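Local coordinates for protein putative alpha-galactosidase (Bacteroides fragilis, PDB 4NZJ) that probably hydrolyses terminal, non-reducing alpha-D-galactose residues from alpha-D-galactosides, at residues R150-L156 with T204-F209; D186-C192 with D220-A224; Y32-S36 with R132-Y136; M320-G324 with T371-L375; D94-L98 with R247-Y251. Where two conformers were deposited one is given. Residues are numbered along the deposited sequence.

Interaction 1: residues R150-L156 with T204-F209; sequences RGADGHL and TDAKDF
A salt bridge, a histidine-carboxylate hydrogen bond and three waters join a loop to a helix here, within the catalytic TIM barrel. The loop 150-156 follows strand 138-140 and precedes helix 166-176; the partner 204-209 lies inside helix 202-212. CA atoms come closest at His155 and Asp205, 7.0 Å apart. Gly151 to Gly154 form a type I beta turn, reinforced by an Asx turn, Asp153 OD1 accepting from His155 N at 3.0 Å. Gly154 has phi/psi of 95/4, where a CB would jam against the preceding carbonyl. Arg150 (chi1 t, chi2 t, chi3 m) meets Asp205 end-on: NH1 to OD1 is 2.8 Å and NH2 to OD2 2.9 Å, both nearly linear, while NH1 also reaches Gly154 O at 3.0 Å. Asp205 OD2 has a second partner in Ser198. His155 (chi1 m) donates from ND1 to Asp208 OD2 at 2.7 Å, with Thr204 CG2 3.9 Å from its ring centroid in a CH-pi contact. Leu156 CD1 packs 3.9 Å from Phe209 CZ. Water 1 links Gly154 O with Thr204 OG1; water 2 joins Leu156 N, Asp205 OD1 and Asp208 OD2; water 3 joins Leu156 O and Asp208 OD2. One salt bridge, one histidine-carboxylate hydrogen bond and bridging waters thus give the contact its direction, while Leu156 against Phe209 adds an apolar edge.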
# COMPACT_ATOMS: atom_id res chain seq x y z
N ARG A 150 11.22 28.94 2.44
CA ARG A 150 9.88 29.34 2.86
C ARG A 150 9.63 30.76 2.38
O ARG A 150 10.55 31.58 2.32
CB ARG A 150 9.76 29.25 4.39
CG ARG A 150 8.35 29.49 4.93
CD ARG A 150 8.23 29.03 6.38
NE ARG A 150 8.38 27.59 6.48
CZ ARG A 150 7.39 26.70 6.40
NH1 ARG A 150 6.12 27.08 6.23
NH2 ARG A 150 7.68 25.41 6.49
N GLY A 151 8.40 31.06 2.00
CA GLY A 151 8.04 32.42 1.63
C GLY A 151 8.19 33.34 2.83
O GLY A 151 8.07 32.91 3.97
N ALA A 152 8.46 34.62 2.58
CA ALA A 152 8.47 35.61 3.65
C ALA A 152 7.10 35.69 4.34
O ALA A 152 7.01 36.14 5.48
CB ALA A 152 8.88 36.98 3.13
N ASP A 153 6.06 35.24 3.64
CA ASP A 153 4.71 35.16 4.23
C ASP A 153 4.50 34.00 5.21
O ASP A 153 3.44 33.89 5.81
CB ASP A 153 3.65 35.11 3.13
CG ASP A 153 3.67 33.82 2.31
OD1 ASP A 153 4.49 32.91 2.55
OD2 ASP A 153 2.83 33.72 1.39
N GLY A 154 5.51 33.13 5.37
CA GLY A 154 5.45 32.06 6.36
C GLY A 154 4.98 30.73 5.81
O GLY A 154 4.84 29.78 6.57
N HIS A 155 4.74 30.66 4.50
CA HIS A 155 4.22 29.45 3.87
C HIS A 155 5.22 28.81 2.92
O HIS A 155 6.03 29.50 2.29
CB HIS A 155 2.95 29.79 3.07
CG HIS A 155 1.81 30.25 3.92
ND1 HIS A 155 0.76 29.43 4.26
CD2 HIS A 155 1.56 31.44 4.51
CE1 HIS A 155 -0.09 30.09 5.02
NE2 HIS A 155 0.38 31.32 5.18
N LEU A 156 5.14 27.49 2.80
CA LEU A 156 5.85 26.77 1.75
C LEU A 156 5.45 27.36 0.41
O LEU A 156 4.30 27.79 0.23
CB LEU A 156 5.50 25.29 1.79
CG LEU A 156 5.99 24.53 3.02
CD1 LEU A 156 5.29 23.18 3.11
CD2 LEU A 156 7.50 24.38 3.00
N THR A 204 0.92 25.52 10.23
CA THR A 204 0.73 26.21 8.95
C THR A 204 0.76 25.23 7.78
O THR A 204 -0.11 25.26 6.90
CB THR A 204 1.82 27.28 8.73
OG1 THR A 204 1.72 28.28 9.75
CG2 THR A 204 1.68 27.95 7.37
N ASP A 205 1.76 24.37 7.75
CA ASP A 205 1.94 23.48 6.62
C ASP A 205 0.79 22.48 6.51
O ASP A 205 0.25 22.26 5.42
CB ASP A 205 3.31 22.81 6.67
CG ASP A 205 4.45 23.79 6.46
OD1 ASP A 205 4.18 25.00 6.25
OD2 ASP A 205 5.62 23.36 6.51
N ALA A 206 0.39 21.90 7.64
CA ALA A 206 -0.73 20.97 7.66
C ALA A 206 -2.02 21.63 7.16
O ALA A 206 -2.77 21.02 6.39
CB ALA A 206 -0.93 20.40 9.06
N LYS A 207 -2.27 22.86 7.60
CA LYS A 207 -3.47 23.59 7.17
C LYS A 207 -3.43 23.85 5.67
O LYS A 207 -4.45 23.77 4.99
CB LYS A 207 -3.64 24.89 7.95
CG LYS A 207 -4.08 24.69 9.38
CD LYS A 207 -5.46 24.04 9.45
CE LYS A 207 -5.86 23.70 10.87
NZ LYS A 207 -5.50 24.79 11.83
N ASP A 208 -2.24 24.16 5.14
CA ASP A 208 -2.10 24.36 3.70
C ASP A 208 -2.36 23.05 2.96
O ASP A 208 -3.13 23.02 1.99
CB ASP A 208 -0.71 24.90 3.34
CG ASP A 208 -0.57 26.39 3.57
OD1 ASP A 208 -1.58 27.10 3.79
OD2 ASP A 208 0.58 26.88 3.52
N PHE A 209 -1.75 21.96 3.43
CA PHE A 209 -1.97 20.65 2.81
C PHE A 209 -3.46 20.33 2.76
O PHE A 209 -3.98 19.90 1.72
CB PHE A 209 -1.22 19.53 3.54
CG PHE A 209 0.28 19.70 3.58
CD1 PHE A 209 0.95 20.38 2.57
CD2 PHE A 209 1.01 19.15 4.62
CE1 PHE A 209 2.33 20.53 2.62
CE2 PHE A 209 2.39 19.29 4.67
CZ PHE A 209 3.05 19.98 3.67
O HOH W 1 3.64 30.28 9.04
O HOH W 2 3.09 26.25 4.12
O HOH W 3 1.72 27.13 0.97

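Interaction 2: residues D186-C192 with D220-A224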
# COMPACT_ATOMS: atom_id res chain seq x y z
N ASP A 186 9.46 17.28 5.51
CA ASP A 186 10.56 16.78 6.32
C ASP A 186 10.53 17.51 7.66
O ASP A 186 10.22 18.71 7.71
CB ASP A 186 11.87 17.06 5.57
CG ASP A 186 13.07 16.39 6.19
OD1 ASP A 186 13.52 16.83 7.26
OD2 ASP A 186 13.59 15.43 5.56
N ALA A 187 10.89 16.79 8.72
CA ALA A 187 10.89 17.32 10.09
C ALA A 187 12.16 18.12 10.39
O ALA A 187 12.82 17.90 11.42
CB ALA A 187 10.72 16.19 11.09
N ALA A 188 12.48 19.05 9.50
CA ALA A 188 13.65 19.90 9.64
C ALA A 188 13.41 21.15 8.80
O ALA A 188 12.36 21.29 8.15
CB ALA A 188 14.89 19.16 9.16
N GLU A 189 14.38 22.05 8.80
CA GLU A 189 14.31 23.27 8.02
C GLU A 189 14.42 22.97 6.52
O GLU A 189 13.86 23.68 5.68
CB GLU A 189 15.41 24.24 8.47
CG GLU A 189 15.34 24.65 9.94
CD GLU A 189 15.97 23.66 10.93
OE1 GLU A 189 16.36 22.54 10.53
OE2 GLU A 189 16.08 24.01 12.12
N LYS A 190 15.13 21.89 6.18
CA LYS A 190 15.34 21.49 4.79
C LYS A 190 15.06 20.01 4.59
O LYS A 190 15.34 19.19 5.47
CB LYS A 190 16.77 21.80 4.35
CG LYS A 190 17.15 23.27 4.39
CD LYS A 190 16.54 24.03 3.23
CE LYS A 190 17.03 25.47 3.20
NZ LYS A 190 16.77 26.13 1.90
N THR A 191 14.54 19.65 3.41
CA THR A 191 14.27 18.26 3.09
C THR A 191 15.56 17.54 2.71
O THR A 191 16.62 18.16 2.62
CB THR A 191 13.30 18.13 1.89
OG1 THR A 191 13.93 18.61 0.70
CG2 THR A 191 12.00 18.89 2.14
N CYS A 192 15.45 16.23 2.46
CA CYS A 192 16.60 15.45 1.99
C CYS A 192 17.22 16.08 0.75
O CYS A 192 18.45 16.20 0.66
CB CYS A 192 16.20 14.00 1.70
SG CYS A 192 15.57 13.10 3.13
N ASP A 220 9.65 12.99 6.22
CA ASP A 220 11.02 12.49 6.22
C ASP A 220 11.81 13.10 7.37
O ASP A 220 11.38 14.09 7.97
CB ASP A 220 11.65 12.88 4.88
CG ASP A 220 12.69 11.89 4.39
OD1 ASP A 220 13.23 11.11 5.20
OD2 ASP A 220 12.95 11.92 3.17
N TYR A 221 12.96 12.50 7.68
CA TYR A 221 13.73 12.90 8.85
C TYR A 221 15.14 13.39 8.52
O TYR A 221 16.00 13.44 9.40
CB TYR A 221 13.77 11.75 9.88
CG TYR A 221 14.03 12.27 11.27
CD1 TYR A 221 13.11 13.11 11.89
CD2 TYR A 221 15.20 11.95 11.96
CE1 TYR A 221 13.34 13.62 13.16
CE2 TYR A 221 15.44 12.45 13.22
CZ TYR A 221 14.51 13.29 13.82
OH TYR A 221 14.75 13.81 15.06
N CYS A 222 15.40 13.78 7.27
CA CYS A 222 16.70 14.35 6.92
C CYS A 222 16.96 15.65 7.68
O CYS A 222 16.04 16.43 7.93
CB CYS A 222 16.82 14.61 5.42
SG CYS A 222 17.09 13.11 4.46
N ASN A 223 18.23 15.87 8.03
CA ASN A 223 18.68 17.11 8.67
C ASN A 223 18.12 17.36 10.06
O ASN A 223 18.23 18.48 10.57
CB ASN A 223 18.38 18.31 7.76
CG ASN A 223 19.02 18.16 6.39
OD1 ASN A 223 20.22 17.92 6.30
ND2 ASN A 223 18.23 18.30 5.34
N ALA A 224 17.55 16.33 10.68
CA ALA A 224 17.03 16.42 12.04
C ALA A 224 17.96 15.68 12.99
O ALA A 224 18.72 14.81 12.57
CB ALA A 224 15.63 15.84 12.10
O HOH W 4 16.68 20.19 12.19
O HOH W 5 19.57 18.22 2.56
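The backbone bond from Ala187 N to Asp220 O, 2.8 Å long at an angle of 166°, extends the parallel bridge of Asp186 with Asp220, whose CA atoms are 4.3 Å apart. Asn223 ND2 donates to Lys190 O at 3.0 Å. Asp186 is turned into the second segment: OD2 accepts a weak bond from Cys222 N at 3.0 Å, and OD1 lies 2.6 Å from Cys222 O, a separation consistent with a proton on the acid. Two waters widen this network, water 4 between Glu189 OE1 and Asn223 O, and water 5 between Cys192 O and Asn223 ND2.

The disulfide is the covalent link: Cys192 SG and Cys222 SG stand 2.0 Å apart with chi3 of 90°, the relaxed value for a disulfide. Small side chains make the packing. Ala187 CB lies 4.0 Å from Tyr221 CD1, and Ala188 CB 3.9 Å from Asn223 CB, over the type II turn Tyr221 to Ala224. Ala187 centres an inverse gamma turn.

Asp220 OD2 is hydrogen-bonded to Tyr184 OH and to a glycerol, probably from the crystallisation liquor, which is consistent with a pocket here; the site lies at the C-terminal ends of barrel strands, where TIM-barrel enzymes form their active sites. The two loops continue the adjacent parallel strands 180-186 and 216-220 and lead on to helices 202-212 and 228-243, the latter touching Tyr221 through Ala231 and Ala224 through Arg234.

Interaction 3: residues Y32-S36 with R132-Y136; sequences YIPTS and RDLGY
Two hydrogen bonds converge on one carboxylate oxygen of Asp133. Tyr32 OH donates to Asp133 OD1 at a very short 2.5 Å, and Thr35 N donates to the same OD1 at 3.1 Å and 164°. Asp133 takes chi1 m to bring this oxygen across, and Tyr32 takes chi1 t (chi2 78°). Within 32-36, Thr35 OG1 closes back on Ile33 O at 2.7 Å. Arg39 forms a salt bridge to Asp133 OD1 and a hydrogen bond to Thr35 O.

The contact is a domain interface: 32-36 belongs to strand 28-36 of the N-terminal Ig-like domain, and 132-136 to the loop of the catalytic TIM barrel between helix 116-128 and strand 138-140. The CA atoms of Pro34 and Asp133 come within 3.9 Å.

Stacking covers one face of the Tyr32 ring. The Arg132 guanidinium lies flat on it, centres 3.8 Å apart and planes at 19°, with Arg132 CZ 3.8 Å from the Tyr32 ring centroid (cation-pi) and Arg132 CD 4.0 Å from it (CH-pi). Arg132 reaches over with chi1 t, chi2 t, chi3 p, and NH1 is bonded to Arg177 O.

In van der Waals contact, Pro34 CB sits 3.2 Å from Asp133 O, 3.6 Å from Arg132 O and 3.7 Å from Gly135 N. At Gly135 (phi/psi 109/-4) a CB would jam against Leu134 O. Ser36 OG, hydrogen-bonded to Asn16 ND2, is 4.0 Å from Leu134 CD2.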
# COMPACT_ATOMS: atom_id res chain seq x y z
N TYR A 32 -13.47 4.93 -4.55
CA TYR A 32 -13.81 4.27 -5.80
C TYR A 32 -13.89 2.77 -5.52
O TYR A 32 -12.98 2.20 -4.91
CB TYR A 32 -12.76 4.55 -6.88
CG TYR A 32 -12.94 3.70 -8.12
CD1 TYR A 32 -13.91 4.02 -9.07
CD2 TYR A 32 -12.15 2.58 -8.34
CE1 TYR A 32 -14.08 3.25 -10.21
CE2 TYR A 32 -12.31 1.81 -9.48
CZ TYR A 32 -13.28 2.15 -10.41
OH TYR A 32 -13.47 1.38 -11.54
N ILE A 33 -14.97 2.15 -5.97
CA ILE A 33 -15.18 0.72 -5.76
C ILE A 33 -14.35 -0.06 -6.78
O ILE A 33 -14.71 -0.10 -7.95
CB ILE A 33 -16.66 0.35 -5.88
CG1 ILE A 33 -17.51 1.15 -4.88
CG2 ILE A 33 -16.84 -1.16 -5.68
CD1 ILE A 33 -18.98 1.18 -5.22
N PRO A 34 -13.23 -0.67 -6.35
CA PRO A 34 -12.38 -1.33 -7.33
C PRO A 34 -13.07 -2.55 -7.90
O PRO A 34 -13.44 -3.45 -7.14
CB PRO A 34 -11.12 -1.72 -6.52
CG PRO A 34 -11.25 -1.02 -5.20
CD PRO A 34 -12.73 -0.91 -4.98
N THR A 35 -13.28 -2.57 -9.21
CA THR A 35 -14.14 -3.57 -9.83
C THR A 35 -13.56 -4.09 -11.15
O THR A 35 -13.42 -3.34 -12.12
CB THR A 35 -15.55 -2.99 -10.10
OG1 THR A 35 -15.98 -2.23 -8.96
CG2 THR A 35 -16.54 -4.10 -10.36
N SER A 36 -13.23 -5.37 -11.18
CA SER A 36 -12.82 -6.02 -12.41
C SER A 36 -14.05 -6.37 -13.24
O SER A 36 -15.15 -6.48 -12.71
CB SER A 36 -12.00 -7.28 -12.11
OG SER A 36 -10.84 -6.97 -11.37
N ARG A 132 -6.24 0.95 -10.67
CA ARG A 132 -7.32 1.51 -9.86
C ARG A 132 -8.36 0.45 -9.50
O ARG A 132 -8.87 0.42 -8.37
CB ARG A 132 -7.99 2.70 -10.56
CG ARG A 132 -8.98 3.43 -9.66
CD ARG A 132 -9.68 4.59 -10.35
NE ARG A 132 -10.55 4.14 -11.43
CZ ARG A 132 -11.48 4.90 -12.02
NH1 ARG A 132 -11.67 6.16 -11.64
NH2 ARG A 132 -12.22 4.39 -12.99
N ASP A 133 -8.65 -0.46 -10.43
CA ASP A 133 -9.65 -1.50 -10.17
C ASP A 133 -9.17 -2.65 -9.29
O ASP A 133 -9.98 -3.49 -8.89
CB ASP A 133 -10.24 -2.00 -11.48
CG ASP A 133 -11.16 -0.99 -12.07
OD1 ASP A 133 -12.19 -0.71 -11.41
OD2 ASP A 133 -10.85 -0.43 -13.14
N LEU A 134 -7.88 -2.67 -8.97
CA LEU A 134 -7.34 -3.62 -8.00
C LEU A 134 -7.04 -2.98 -6.65
O LEU A 134 -6.51 -3.64 -5.76
CB LEU A 134 -6.11 -4.35 -8.55
CG LEU A 134 -6.38 -5.67 -9.29
CD1 LEU A 134 -6.99 -6.72 -8.37
CD2 LEU A 134 -7.26 -5.44 -10.50
N GLY A 135 -7.39 -1.70 -6.49
CA GLY A 135 -7.34 -1.03 -5.19
C GLY A 135 -6.25 0.02 -5.01
O GLY A 135 -6.19 0.67 -3.97
N TYR A 136 -5.39 0.18 -6.01
CA TYR A 136 -4.34 1.21 -5.95
C TYR A 136 -5.02 2.57 -6.00
O TYR A 136 -5.72 2.88 -6.98
CB TYR A 136 -3.35 1.05 -7.10
CG TYR A 136 -2.51 -0.21 -7.02
CD1 TYR A 136 -1.29 -0.22 -6.34
CD2 TYR A 136 -2.92 -1.39 -7.63
CE1 TYR A 136 -0.52 -1.37 -6.29
CE2 TYR A 136 -2.16 -2.54 -7.56
CZ TYR A 136 -0.96 -2.53 -6.89
OH TYR A 136 -0.20 -3.68 -6.84

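Interaction 4: residues M320-G324 with T371-L375; sequences MLVVG and TLKIL
Leu321 is the first residue of 320-324 to touch 371-375. Its CA-to-CB bond is aimed at the helix (chi1 m, chi2 t), bringing CD1 within 4.1 Å of Leu375 CD2, while its backbone is hydrogen-bonded to Leu359 in strand 358-360 and to Gly361 just after it. Val322 (phi/psi -95/7) lets the chain turn so that the next residue faces the partner again.

Val323 (phi/psi -45/121, chi1 t) then supplies the largest covered area of the contact, 81 Å². Its CG1 lies 3.8 Å from Ile374 CG2 and 4.0 Å from Thr371 CG2, and its CB 3.9 Å from Leu375 CD2, so one valine fits among three side chains of the helix. Ile374 and Leu375 both adopt chi1 m, chi2 t.

Gly324 has phi/psi 83/-2, with its CA 5.2 Å from that of Thr371, the closest CA pair, and 3.5 Å from Thr371 OG1. A CB here would clash with Thr371 CG2. Water 6 donates to Gly324 O at 3.0 Å and, weakly, to Thr371 OG1 at 3.3 Å; that hydroxyl also bonds Asn368.

The contact joins the barrel loop between strand 315-317 and helix 341-353 to residues 371-375, most of the short helix 369-375. No direct hydrogen bond spans the segments, so the contact rests on apolar fit, with Gly324 allowing close approach to Thr371 and one bridging water beside it.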
# COMPACT_ATOMS: atom_id res chain seq x y z
N MSE A 320 9.21 0.90 -1.15
CA MSE A 320 8.47 0.74 -2.40
C MSE A 320 8.57 -0.61 -3.05
O MSE A 320 9.50 -1.38 -2.83
CB MSE A 320 8.96 1.80 -3.39
CG MSE A 320 10.45 1.67 -3.67
SE MSE A 320 10.87 2.77 -5.22
CE MSE A 320 12.81 2.43 -5.33
N LEU A 321 7.55 -0.91 -3.85
CA LEU A 321 7.61 -2.03 -4.77
C LEU A 321 8.48 -1.64 -5.97
O LEU A 321 8.18 -0.67 -6.66
CB LEU A 321 6.22 -2.42 -5.26
CG LEU A 321 5.29 -3.04 -4.22
CD1 LEU A 321 3.86 -3.07 -4.74
CD2 LEU A 321 5.76 -4.44 -3.85
N VAL A 322 9.55 -2.39 -6.20
CA VAL A 322 10.44 -2.18 -7.34
C VAL A 322 10.06 -3.08 -8.53
O VAL A 322 10.78 -3.11 -9.52
CB VAL A 322 11.92 -2.42 -6.94
CG1 VAL A 322 12.34 -1.42 -5.88
CG2 VAL A 322 12.14 -3.84 -6.45
N VAL A 323 8.94 -3.78 -8.42
CA VAL A 323 8.42 -4.65 -9.47
C VAL A 323 8.49 -3.98 -10.84
O VAL A 323 7.91 -2.92 -11.05
CB VAL A 323 6.96 -5.07 -9.19
CG1 VAL A 323 6.41 -5.92 -10.33
CG2 VAL A 323 6.85 -5.80 -7.86
N GLY A 324 9.23 -4.62 -11.75
CA GLY A 324 9.28 -4.22 -13.14
C GLY A 324 10.24 -3.10 -13.49
O GLY A 324 10.37 -2.76 -14.67
N THR A 371 4.72 -7.20 -15.91
CA THR A 371 4.77 -6.38 -14.71
C THR A 371 3.36 -6.20 -14.13
O THR A 371 3.16 -6.34 -12.93
CB THR A 371 5.43 -5.02 -14.99
OG1 THR A 371 6.79 -5.25 -15.42
CG2 THR A 371 5.43 -4.12 -13.77
N LEU A 372 2.39 -5.91 -14.99
CA LEU A 372 1.01 -5.76 -14.54
C LEU A 372 0.43 -7.09 -14.04
O LEU A 372 -0.38 -7.09 -13.13
CB LEU A 372 0.15 -5.15 -15.65
CG LEU A 372 0.39 -3.64 -15.78
CD1 LEU A 372 -0.01 -3.14 -17.15
CD2 LEU A 372 -0.34 -2.85 -14.70
N LYS A 373 0.88 -8.21 -14.60
CA LYS A 373 0.42 -9.52 -14.13
C LYS A 373 0.76 -9.70 -12.65
O LYS A 373 -0.02 -10.28 -11.90
CB LYS A 373 1.02 -10.66 -14.97
CG LYS A 373 0.56 -12.05 -14.57
CD LYS A 373 1.21 -13.12 -15.44
N ILE A 374 1.91 -9.19 -12.25
CA ILE A 374 2.32 -9.24 -10.86
C ILE A 374 1.51 -8.25 -10.02
O ILE A 374 0.87 -8.63 -9.04
CB ILE A 374 3.83 -8.96 -10.70
CG1 ILE A 374 4.65 -10.06 -11.39
CG2 ILE A 374 4.19 -8.85 -9.22
CD1 ILE A 374 6.11 -9.71 -11.58
N LEU A 375 1.53 -6.98 -10.41
CA LEU A 375 0.93 -5.92 -9.60
C LEU A 375 -0.59 -6.02 -9.46
O LEU A 375 -1.17 -5.46 -8.53
CB LEU A 375 1.31 -4.55 -10.16
CG LEU A 375 2.79 -4.18 -10.09
CD1 LEU A 375 3.01 -2.87 -10.81
CD2 LEU A 375 3.25 -4.08 -8.65
O HOH W 6 9.74 -4.72 -16.88

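Interaction 5: residues D94-L98 with R247-Y251; sequences DELLL and RSIVY
Leu96 overlaps the Ser248 side chain, the backbone at Ile249 and Val250, and the Val250 side chain: CD2 lies 3.9 Å from Ser248 CB, CD1 3.9 Å from Ile249 O, and CD1 also 4.0 Å from Val250 N and 4.2 Å from Val250 CG2. Its rotamer (chi1 m, chi2 t) carries both methyls onto the partner, and 76 Å² is covered. The two backbones stay apart, the nearest CA atoms being Leu96 and Val250 at 6.8 Å.

Leu97 follows with phi/psi of 47/60, a left-handed conformation that redirects the chain and still aims its CA-to-CB bond at the partner. With the same rotamer, m then t, it touches both methyls of Val250, CD1 at 3.5 Å from CG1 and CD2 at 3.9 Å from CG2. Tyr138, on strand 138-140, touches both Leu97 and Val250.

In the fold, 94-98 is the connection running from strand 82-92 of the Ig-like domain to the first barrel strand, 102-105, while Val250 and Tyr251 begin barrel strand 250-254. The packing therefore lies at the N-terminal end of the barrel strands. Ser248 OG, bonded to Thr27 OG1 and Tyr24 N, ties the same region to the Ig-like part.

No hydrogen bond or salt bridge crosses the segments: the join is hydrophobic van der Waals packing of Leu96 and Leu97 on Val250, with Ser248 CB at the edge.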
# COMPACT_ATOMS: atom_id res chain seq x y z
N ASP A 94 -11.47 7.21 14.58
CA ASP A 94 -10.12 7.75 14.54
C ASP A 94 -9.12 6.78 13.90
O ASP A 94 -7.92 6.89 14.13
CB ASP A 94 -9.67 8.16 15.95
CG ASP A 94 -9.57 7.00 16.92
OD1 ASP A 94 -9.95 5.87 16.55
OD2 ASP A 94 -9.13 7.23 18.06
N GLU A 95 -9.63 5.88 13.06
CA GLU A 95 -8.82 4.82 12.45
C GLU A 95 -8.76 4.97 10.93
O GLU A 95 -9.77 4.78 10.25
CB GLU A 95 -9.40 3.46 12.82
CG GLU A 95 -9.43 3.19 14.32
CD GLU A 95 -10.38 2.06 14.71
OE1 GLU A 95 -10.26 0.96 14.15
OE2 GLU A 95 -11.26 2.29 15.57
N LEU A 96 -7.59 5.32 10.40
CA LEU A 96 -7.38 5.32 8.94
C LEU A 96 -6.57 4.09 8.54
O LEU A 96 -6.00 3.42 9.39
CB LEU A 96 -6.63 6.59 8.51
CG LEU A 96 -7.24 7.92 8.92
CD1 LEU A 96 -6.46 9.07 8.31
CD2 LEU A 96 -8.70 8.00 8.52
N LEU A 97 -6.52 3.80 7.24
CA LEU A 97 -5.78 2.64 6.71
C LEU A 97 -6.06 1.35 7.48
O LEU A 97 -5.15 0.72 8.03
CB LEU A 97 -4.28 2.91 6.66
CG LEU A 97 -3.82 4.07 5.78
CD1 LEU A 97 -2.29 4.09 5.69
CD2 LEU A 97 -4.47 4.03 4.40
N LEU A 98 -7.33 0.96 7.49
CA LEU A 98 -7.75 -0.29 8.11
C LEU A 98 -7.22 -1.49 7.33
O LEU A 98 -7.17 -2.60 7.85
CB LEU A 98 -9.28 -0.32 8.25
CG LEU A 98 -9.80 0.66 9.31
CD1 LEU A 98 -11.31 0.80 9.24
CD2 LEU A 98 -9.36 0.23 10.71
N ARG A 247 -9.36 17.38 7.35
CA ARG A 247 -9.24 16.22 6.45
C ARG A 247 -8.74 14.99 7.19
O ARG A 247 -8.09 15.10 8.23
CB ARG A 247 -8.29 16.51 5.29
CG ARG A 247 -8.77 17.54 4.30
CD ARG A 247 -7.91 17.53 3.04
NE ARG A 247 -8.21 16.42 2.15
CZ ARG A 247 -9.27 16.33 1.35
NH1 ARG A 247 -10.19 17.30 1.33
NH2 ARG A 247 -9.43 15.28 0.57
N SER A 248 -9.03 13.82 6.62
CA SER A 248 -8.42 12.58 7.06
C SER A 248 -7.10 12.41 6.32
O SER A 248 -7.08 11.91 5.19
CB SER A 248 -9.33 11.38 6.78
OG SER A 248 -10.49 11.42 7.57
N ILE A 249 -6.01 12.84 6.93
CA ILE A 249 -4.69 12.77 6.29
C ILE A 249 -3.87 11.62 6.87
O ILE A 249 -3.53 11.59 8.06
CB ILE A 249 -3.92 14.10 6.41
CG1 ILE A 249 -4.77 15.25 5.85
CG2 ILE A 249 -2.59 13.99 5.66
CD1 ILE A 249 -4.10 16.61 5.88
N VAL A 250 -3.56 10.65 6.01
CA VAL A 250 -2.69 9.54 6.37
C VAL A 250 -1.29 10.08 6.65
O VAL A 250 -0.78 10.93 5.92
CB VAL A 250 -2.64 8.49 5.24
CG1 VAL A 250 -1.53 7.47 5.48
CG2 VAL A 250 -3.99 7.81 5.12
N TYR A 251 -0.66 9.55 7.70
CA TYR A 251 0.61 10.04 8.18
C TYR A 251 1.66 8.93 8.04
O TYR A 251 1.62 7.93 8.76
CB TYR A 251 0.45 10.47 9.64
CG TYR A 251 1.59 11.24 10.26
CD1 TYR A 251 2.54 11.91 9.48
CD2 TYR A 251 1.69 11.33 11.64
CE1 TYR A 251 3.57 12.63 10.09
CE2 TYR A 251 2.70 12.05 12.25
CZ TYR A 251 3.63 12.70 11.47
OH TYR A 251 4.64 13.42 12.09

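How the interactions relate
From the N terminus, interaction 3 closes first, bringing 132-136 of the barrel back to strand 28-36 at the interface with the Ig-like domain. Interaction 5 opens inside that span at 94-98 and closes at 247-251, so the two cross; it packs the connecting chain against the start of strand 250-254. Within the span of interaction 5, interactions 1 and 2 cross each other, centres about 16 Å apart: the first joins the loop after strand 138-140 to helix 202-212, the second the loops after strands 180-186 and 216-220. Interaction 4 follows in series, joining the loop after strand 315-317 to helix 369-375, and meets interaction 3 through a probable hydrogen bond, Tyr136 OH to Leu375 O at 2.6 Å.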